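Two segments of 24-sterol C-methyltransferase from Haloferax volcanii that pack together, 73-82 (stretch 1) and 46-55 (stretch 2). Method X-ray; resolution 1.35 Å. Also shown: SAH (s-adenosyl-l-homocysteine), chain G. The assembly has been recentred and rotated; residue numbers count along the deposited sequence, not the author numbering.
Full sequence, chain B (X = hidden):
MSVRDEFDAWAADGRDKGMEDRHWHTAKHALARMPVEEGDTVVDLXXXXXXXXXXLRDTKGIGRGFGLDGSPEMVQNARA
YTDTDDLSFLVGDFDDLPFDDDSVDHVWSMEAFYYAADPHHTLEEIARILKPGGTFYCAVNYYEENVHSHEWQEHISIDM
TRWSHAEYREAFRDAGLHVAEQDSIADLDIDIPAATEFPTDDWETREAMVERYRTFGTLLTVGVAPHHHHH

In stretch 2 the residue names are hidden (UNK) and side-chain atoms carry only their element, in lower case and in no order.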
ATOM      1  N   GLU B  73      21.421  20.071  15.180  1.00 24.32           N
ATOM      2  CA  GLU B  73      22.655  19.444  14.667  1.00 25.30           C
ATOM      3  C   GLU B  73      22.328  18.428  13.559  1.00 25.17           C
ATOM      4  O   GLU B  73      23.035  18.332  12.549  1.00 25.10           O
ATOM      5  CB  GLU B  73      23.424  18.741  15.803  1.00 28.07           C
ATOM      6  CG  GLU B  73      24.131  19.699  16.757  1.00 43.87           C
ATOM      7  CD  GLU B  73      23.354  20.182  17.969  1.00 73.06           C
ATOM      8  OE1 GLU B  73      24.008  20.469  18.998  1.00 79.87           O
ATOM      9  OE2 GLU B  73      22.105  20.276  17.901  1.00 57.24           O
ATOM     10  N   MET B  74      21.229  17.668  13.760  1.00 21.84           N
ATOM     11  CA  MET B  74      20.806  16.681  12.783  1.00 21.48           C
ATOM     12  C   MET B  74      20.468  17.337  11.431  1.00 22.02           C
ATOM     13  O   MET B  74      20.944  16.849  10.394  1.00 22.18           O
ATOM     14  CB  MET B  74      19.591  15.902  13.302  1.00 23.81           C
ATOM     15  CG  MET B  74      19.397  14.599  12.633  1.00 25.26           C
ATOM     16  SD  MET B  74      20.660  13.326  12.939  1.00 25.48           S
ATOM     17  CE  MET B  74      20.187  12.739  14.606  1.00 24.86           C
ATOM     18  N   VAL B  75      19.677  18.414  11.448  1.00 20.80           N
ATOM     19  CA  VAL B  75      19.321  19.036  10.164  1.00 21.16           C
ATOM     20  C   VAL B  75      20.488  19.824   9.559  1.00 22.90           C
ATOM     21  O   VAL B  75      20.565  19.889   8.341  1.00 21.83           O
ATOM     22  CB  VAL B  75      18.019  19.834  10.141  1.00 25.52           C
ATOM     23  CG1 VAL B  75      16.817  18.894  10.019  1.00 26.44           C
ATOM     24  CG2 VAL B  75      17.904  20.749  11.355  1.00 25.08           C
ATOM     25  N   GLN B  76      21.440  20.326  10.395  1.00 21.02           N
ATOM     26  CA  GLN B  76      22.660  20.948   9.852  1.00 22.36           C
ATOM     27  C   GLN B  76      23.408  19.881   9.064  1.00 24.60           C
ATOM     28  O   GLN B  76      23.816  20.133   7.926  1.00 25.73           O
ATOM     29  CB  GLN B  76      23.557  21.474  10.996  1.00 23.95           C
ATOM     30  CG  GLN B  76      23.096  22.803  11.587  1.00 40.04           C
ATOM     31  CD  GLN B  76      23.773  23.109  12.905  1.00 66.46           C
ATOM     32  OE1 GLN B  76      24.956  22.810  13.124  1.00 63.95           O
ATOM     33  NE2 GLN B  76      23.033  23.720  13.818  1.00 61.72           N
ATOM     34  N   ASN B  77      23.532  18.657   9.637  1.00 21.61           N
ATOM     35  CA  ASN B  77      24.164  17.559   8.942  1.00 20.86           C
ATOM     36  C   ASN B  77      23.432  17.177   7.653  1.00 23.71           C
ATOM     37  O   ASN B  77      24.061  17.052   6.602  1.00 23.89           O
ATOM     38  CB  ASN B  77      24.291  16.356   9.859  1.00 23.64           C
ATOM     39  CG  ASN B  77      25.273  16.554  10.987  1.00 42.62           C
ATOM     40  OD1 ASN B  77      25.906  17.603  11.139  1.00 33.84           O
ATOM     41  ND2 ASN B  77      25.421  15.532  11.780  1.00 34.90           N
ATOM     42  N   ALA B  78      22.095  16.982   7.749  1.00 19.92           N
ATOM     43  CA  ALA B  78      21.288  16.603   6.587  1.00 20.31           C
ATOM     44  C   ALA B  78      21.477  17.584   5.428  1.00 22.76           C
ATOM     45  O   ALA B  78      21.672  17.144   4.296  1.00 23.46           O
ATOM     46  CB  ALA B  78      19.825  16.517   6.982  1.00 21.09           C
ATOM     47  N   ARG B  79      21.496  18.876   5.723  1.00 20.62           N
ATOM     48  CA  ARG B  79      21.709  19.918   4.699  1.00 20.66           C
ATOM     49  C   ARG B  79      23.116  19.778   4.077  1.00 24.85           C
ATOM     50  O   ARG B  79      23.256  19.798   2.852  1.00 23.91           O
ATOM     51  CB  ARG B  79      21.501  21.296   5.318  1.00 23.04           C
ATOM     52  CG  ARG B  79      21.665  22.435   4.310  1.00 28.45           C
ATOM     53  CD  ARG B  79      21.234  23.769   4.886  1.00 33.36           C
ATOM     54  NE  ARG B  79      21.333  24.844   3.891  1.00 56.08           N
ATOM     55  CZ  ARG B  79      22.444  25.528   3.616  1.00 70.77           C
ATOM     56  NH1 ARG B  79      23.578  25.251   4.249  1.00 57.53           N
ATOM     57  NH2 ARG B  79      22.431  26.485   2.696  1.00 53.18           N
ATOM     58  N   ALA B  80      24.143  19.543   4.921  1.00 23.80           N
ATOM     59  CA  ALA B  80      25.517  19.346   4.432  1.00 24.36           C
ATOM     60  C   ALA B  80      25.637  18.144   3.487  1.00 26.54           C
ATOM     61  O   ALA B  80      26.449  18.173   2.571  1.00 27.75           O
ATOM     62  CB  ALA B  80      26.455  19.171   5.620  1.00 25.33           C
ATOM     63  N   TYR B  81      24.764  17.116   3.633  1.00 21.67           N
ATOM     64  CA  TYR B  81      24.810  15.927   2.791  1.00 21.89           C
ATOM     65  C   TYR B  81      23.985  16.070   1.532  1.00 23.41           C
ATOM     66  O   TYR B  81      23.934  15.131   0.735  1.00 24.85           O
ATOM     67  CB  TYR B  81      24.282  14.696   3.549  1.00 23.53           C
ATOM     68  CG  TYR B  81      24.898  14.434   4.908  1.00 24.48           C
ATOM     69  CD1 TYR B  81      26.271  14.579   5.119  1.00 27.07           C
ATOM     70  CD2 TYR B  81      24.127  13.946   5.959  1.00 24.40           C
ATOM     71  CE1 TYR B  81      26.840  14.308   6.360  1.00 28.62           C
ATOM     72  CE2 TYR B  81      24.685  13.666   7.197  1.00 24.96           C
ATOM     73  CZ  TYR B  81      26.043  13.850   7.395  1.00 32.47           C
ATOM     74  OH  TYR B  81      26.592  13.592   8.617  1.00 30.86           O
ATOM     75  N   THR B  82      23.316  17.213   1.370  1.00 20.89           N
ATOM     76  CA  THR B  82      22.375  17.371   0.254  1.00 20.25           C
ATOM     77  C   THR B  82      22.922  18.301  -0.828  1.00 27.45           C
ATOM     78  O   THR B  82      23.352  19.393  -0.510  1.00 28.54           O
ATOM     79  CB  THR B  82      21.003  17.797   0.842  1.00 20.32           C
ATOM     80  OG1 THR B  82      20.605  16.859   1.874  1.00 19.76           O
ATOM     81  CG2 THR B  82      19.927  17.880  -0.218  1.00 18.10           C
ATOM     82  N   UNK B  46      11.348  13.571  11.174  1.00 16.19           N
ATOM     83  CA  UNK B  46      12.488  12.978  11.879  1.00 15.19           C
ATOM     84  C   UNK B  46      13.512  12.520  10.872  1.00 17.99           C
ATOM     85  O   UNK B  46      13.984  11.387  10.885  1.00 18.36           O
ATOM     86  N   UNK B  47      13.907  13.449  10.010  1.00 15.71           N
ATOM     87  CA  UNK B  47      14.707  13.174   8.825  1.00 15.52           C
ATOM     88  C   UNK B  47      16.088  12.552   9.087  1.00 16.56           C
ATOM     89  O   UNK B  47      16.594  11.842   8.225  1.00 16.91           O
ATOM     90  c   UNK B  47      14.810  14.442   7.993  1.00 17.29           C
ATOM     91  o   UNK B  47      15.220  14.126   6.660  1.00 17.79           O
ATOM     92  c   UNK B  47      15.695  15.509   8.619  1.00 18.89           C
ATOM     93  N   UNK B  48      16.683  12.818  10.265  1.00 16.79           N
ATOM     94  CA  UNK B  48      18.008  12.268  10.523  1.00 17.29           C
ATOM     95  C   UNK B  48      18.983  12.807   9.490  1.00 17.25           C
ATOM     96  O   UNK B  48      19.024  14.023   9.319  1.00 19.18           O
ATOM     97  N   UNK B  49      19.697  11.939   8.759  1.00 16.74           N
ATOM     98  CA  UNK B  49      20.670  12.411   7.747  1.00 16.90           C
ATOM     99  C   UNK B  49      19.992  12.979   6.483  1.00 19.90           C
ATOM    100  O   UNK B  49      20.697  13.464   5.600  1.00 17.95           O
ATOM    101  c   UNK B  49      21.602  11.284   7.302  1.00 20.19           C
ATOM    102  o   UNK B  49      20.897  10.412   6.432  1.00 21.76           O
ATOM    103  N   UNK B  50      18.664  12.849   6.376  1.00 17.40           N
ATOM    104  CA  UNK B  50      17.924  13.321   5.204  1.00 16.76           C
ATOM    105  C   UNK B  50      17.923  12.344   4.035  1.00 18.35           C
ATOM    106  O   UNK B  50      17.428  12.693   2.955  1.00 16.70           O
ATOM    107  N   UNK B  51      18.414  11.108   4.223  1.00 15.59           N
ATOM    108  CA  UNK B  51      18.572  10.184   3.111  1.00 15.78           C
ATOM    109  C   UNK B  51      17.281   9.847   2.378  1.00 16.74           C
ATOM    110  O   UNK B  51      17.315   9.538   1.188  1.00 17.61           O
ATOM    111  o   UNK B  51      15.970   5.626   6.830  1.00 17.34           O
ATOM    112  c   UNK B  51      18.454   8.001   4.432  1.00 16.77           C
ATOM    113  c   UNK B  51      16.818   6.384   6.045  1.00 17.99           C
ATOM    114  c   UNK B  51      18.490   8.108   5.824  1.00 16.29           C
ATOM    115  c   UNK B  51      17.682   7.303   6.632  1.00 17.27           C
ATOM    116  c   UNK B  51      19.301   8.902   3.553  1.00 16.90           C
ATOM    117  c   UNK B  51      17.570   7.077   3.869  1.00 17.16           C
ATOM    118  c   UNK B  51      16.779   6.248   4.669  1.00 16.12           C
ATOM    119  N   UNK B  52      16.147   9.832   3.109  1.00 14.64           N
ATOM    120  CA  UNK B  52      14.900   9.435   2.458  1.00 14.68           C
ATOM    121  C   UNK B  52      14.497  10.447   1.407  1.00 15.51           C
ATOM    122  O   UNK B  52      14.021  10.054   0.343  1.00 16.81           O
ATOM    123  c   UNK B  52      13.809   9.315   3.499  1.00 15.53           C
ATOM    124  N   UNK B  53      14.671  11.747   1.686  1.00 15.86           N
ATOM    125  CA  UNK B  53      14.348  12.767   0.699  1.00 14.43           C
ATOM    126  C   UNK B  53      15.267  12.667  -0.501  1.00 17.38           C
ATOM    127  O   UNK B  53      14.832  12.814  -1.636  1.00 16.69           O
ATOM    128  c   UNK B  53      11.939  14.418   1.745  1.00 18.43           C
ATOM    129  c   UNK B  53      13.620  15.867   2.920  1.00 18.63           C
ATOM    130  c   UNK B  53      14.413  14.180   1.277  1.00 14.94           C
ATOM    131  c   UNK B  53      13.377  14.487   2.343  1.00 17.32           C
ATOM    132  N   UNK B  54      16.574  12.455  -0.254  1.00 16.32           N
ATOM    133  CA  UNK B  54      17.498  12.327  -1.386  1.00 16.09           C
ATOM    134  C   UNK B  54      17.159  11.103  -2.231  1.00 19.38           C
ATOM    135  O   UNK B  54      17.202  11.190  -3.456  1.00 19.60           O
ATOM    136  n   UNK B  54      20.746  14.083   2.790  1.00 17.38           N
ATOM    137  c   UNK B  54      20.919  13.667   0.003  1.00 19.17           C
ATOM    138  c   UNK B  54      19.411  13.602  -0.357  1.00 16.90           C
ATOM    139  n   UNK B  54      21.557  11.977   3.206  1.00 19.28           N
ATOM    140  c   UNK B  54      18.951  12.265  -0.911  1.00 16.50           C
ATOM    141  c   UNK B  54      21.189  12.909   2.340  1.00 17.11           C
ATOM    142  n   UNK B  54      21.295  12.685   1.033  1.00 18.99           N
ATOM    143  N   UNK B  55      16.783   9.967  -1.603  1.00 16.79           N
ATOM    144  CA  UNK B  55      16.395   8.759  -2.319  1.00 16.87           C
ATOM    145  C   UNK B  55      15.115   8.996  -3.110  1.00 18.60           C
ATOM    146  O   UNK B  55      15.027   8.570  -4.270  1.00 18.85           O
ATOM    147  c   UNK B  55      16.191   7.596  -1.351  1.00 18.26           C
TER
HETATM  148  N   SAH G 302      14.638   8.850   9.839  1.00 16.14           N
HETATM  149  CA  SAH G 302      16.082   8.748  10.183  1.00 16.51           C
HETATM  150  CB  SAH G 302      16.418   9.117  11.681  1.00 16.79           C
HETATM  151  CG  SAH G 302      15.784   8.164  12.689  1.00 16.66           C
HETATM  152  SD  SAH G 302      16.238   8.637  14.399  1.00 18.64           S
HETATM  153  C   SAH G 302      16.653   7.338   9.876  1.00 19.61           C
HETATM  154  O   SAH G 302      15.794   6.508   9.350  1.00 18.62           O
HETATM  155  OXT SAH G 302      17.807   7.053  10.097  1.00 19.41           O
HETATM  156  C5' SAH G 302      14.836   9.647  14.935  1.00 18.81           C
HETATM  157  C4' SAH G 302      14.883  11.073  14.420  1.00 17.68           C
HETATM  158  O4' SAH G 302      13.653  11.729  14.824  1.00 19.14           O
HETATM  159  C3' SAH G 302      16.034  11.863  15.055  1.00 20.44           C
HETATM  160  O3' SAH G 302      16.813  12.567  14.087  1.00 21.78           O
HETATM  161  C2' SAH G 302      15.336  12.729  16.109  1.00 20.64           C
HETATM  162  O2' SAH G 302      15.984  13.963  16.411  1.00 20.81           O
HETATM  163  C1' SAH G 302      13.955  12.944  15.490  1.00 19.36           C
HETATM  164  N9  SAH G 302      12.886  13.199  16.459  1.00 18.34           N
HETATM  165  C8  SAH G 302      12.533  12.411  17.528  1.00 20.31           C
HETATM  166  N7  SAH G 302      11.501  12.858  18.202  1.00 20.60           N
HETATM  167  C5  SAH G 302      11.145  14.018  17.530  1.00 19.08           C
HETATM  168  C6  SAH G 302      10.124  14.971  17.746  1.00 22.20           C
HETATM  169  N6  SAH G 302       9.254  14.919  18.764  1.00 24.79           N
HETATM  170  N1  SAH G 302      10.048  16.020  16.890  1.00 20.34           N
HETATM  171  C2  SAH G 302      10.951  16.117  15.904  1.00 17.90           C
HETATM  172  N3  SAH G 302      11.953  15.286  15.602  1.00 18.96           N
HETATM  173  C4  SAH G 302      11.995  14.242  16.455  1.00 17.93           C

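Position 46 has no side-chain atoms and a phi of 79°, a value that favours glycine; a CB here would lie 2.6 Å from O4' of SAH. It is Gly46, and its O accepts a hydrogen bond from SAH N at 2.8 Å.

Position 47 carries one carbon bearing an oxygen and a second carbon, a branched side chain. The outer carbon lies against Val75. Shape alone could also suit valine, but the atom elements settle it: Thr47, whose CG2 sits 3.8 Å from Val75 CG1.

Position 48 is bare again, with phi 61°. An ideal CB would point away from stretch 1 and come within 2.5 Å of CB of SAH. This is Gly48, pressed between ligand and helix: its CA is 3.7 Å from SAH CB, while its O is 3.4 Å from Met74 CG and 3.5 Å from Ala78 CB.

Position 49 has one carbon and then one oxygen. The CA-to-CB bond points away from stretch 1 overall, yet CB still touches it, 3.9 Å from Tyr81 CE2. This is Ser49. Ser49 O approaches Ala78 CA at 3.3 Å in a CA-H...O contact and reaches the edge of the Tyr81 ring, 3.5 Å from Tyr81 CD2.

Position 50 lacks a side chain and has phi 83°. A CB would point toward stretch 1, tight at 3.2 Å from Ala78 CB. Gly50 closes a type II' turn begun at Thr47, with Gly50 N to Thr47 O at 3.0 Å, and caps the start of the next helix.

Position 51 shows one carbon leading to a six-carbon ring with an oxygen; it makes no contact with stretch 1. Tyr51 instead gives its OH to SAH O at 2.7 Å.

Position 52, a single carbon, is Ala52; position 53, four carbons forked at the second, is Leu53. Neither touches stretch 1.

Position 54 has three carbons, a nitrogen, and a carbon carrying two more nitrogens; the CA-to-CB bond points toward stretch 1, and the end of the chain contacts Ala78, Tyr81 and Thr82. Arg54 NH1 donates to Thr82 OG1 at 2.9 Å, and Tyr81 O lies over one face of the guanidinium.

Position 55, one carbon, is Ala55, clear of the contact.

The rule is close backbone packing secured by one long arm. At Ala78 the helix and the turn come close, its CA 4.4 Å from Ser49 CA. Arg54 NH1 and NH2 each hold Ser49 O at 2.9 Å, so the same side chain braces its own turn and ties it to Thr82, whose OG1 in turn donates to Ala78 O at 2.7 Å.

Stretch 2 (46-55) GTGSGYALRA
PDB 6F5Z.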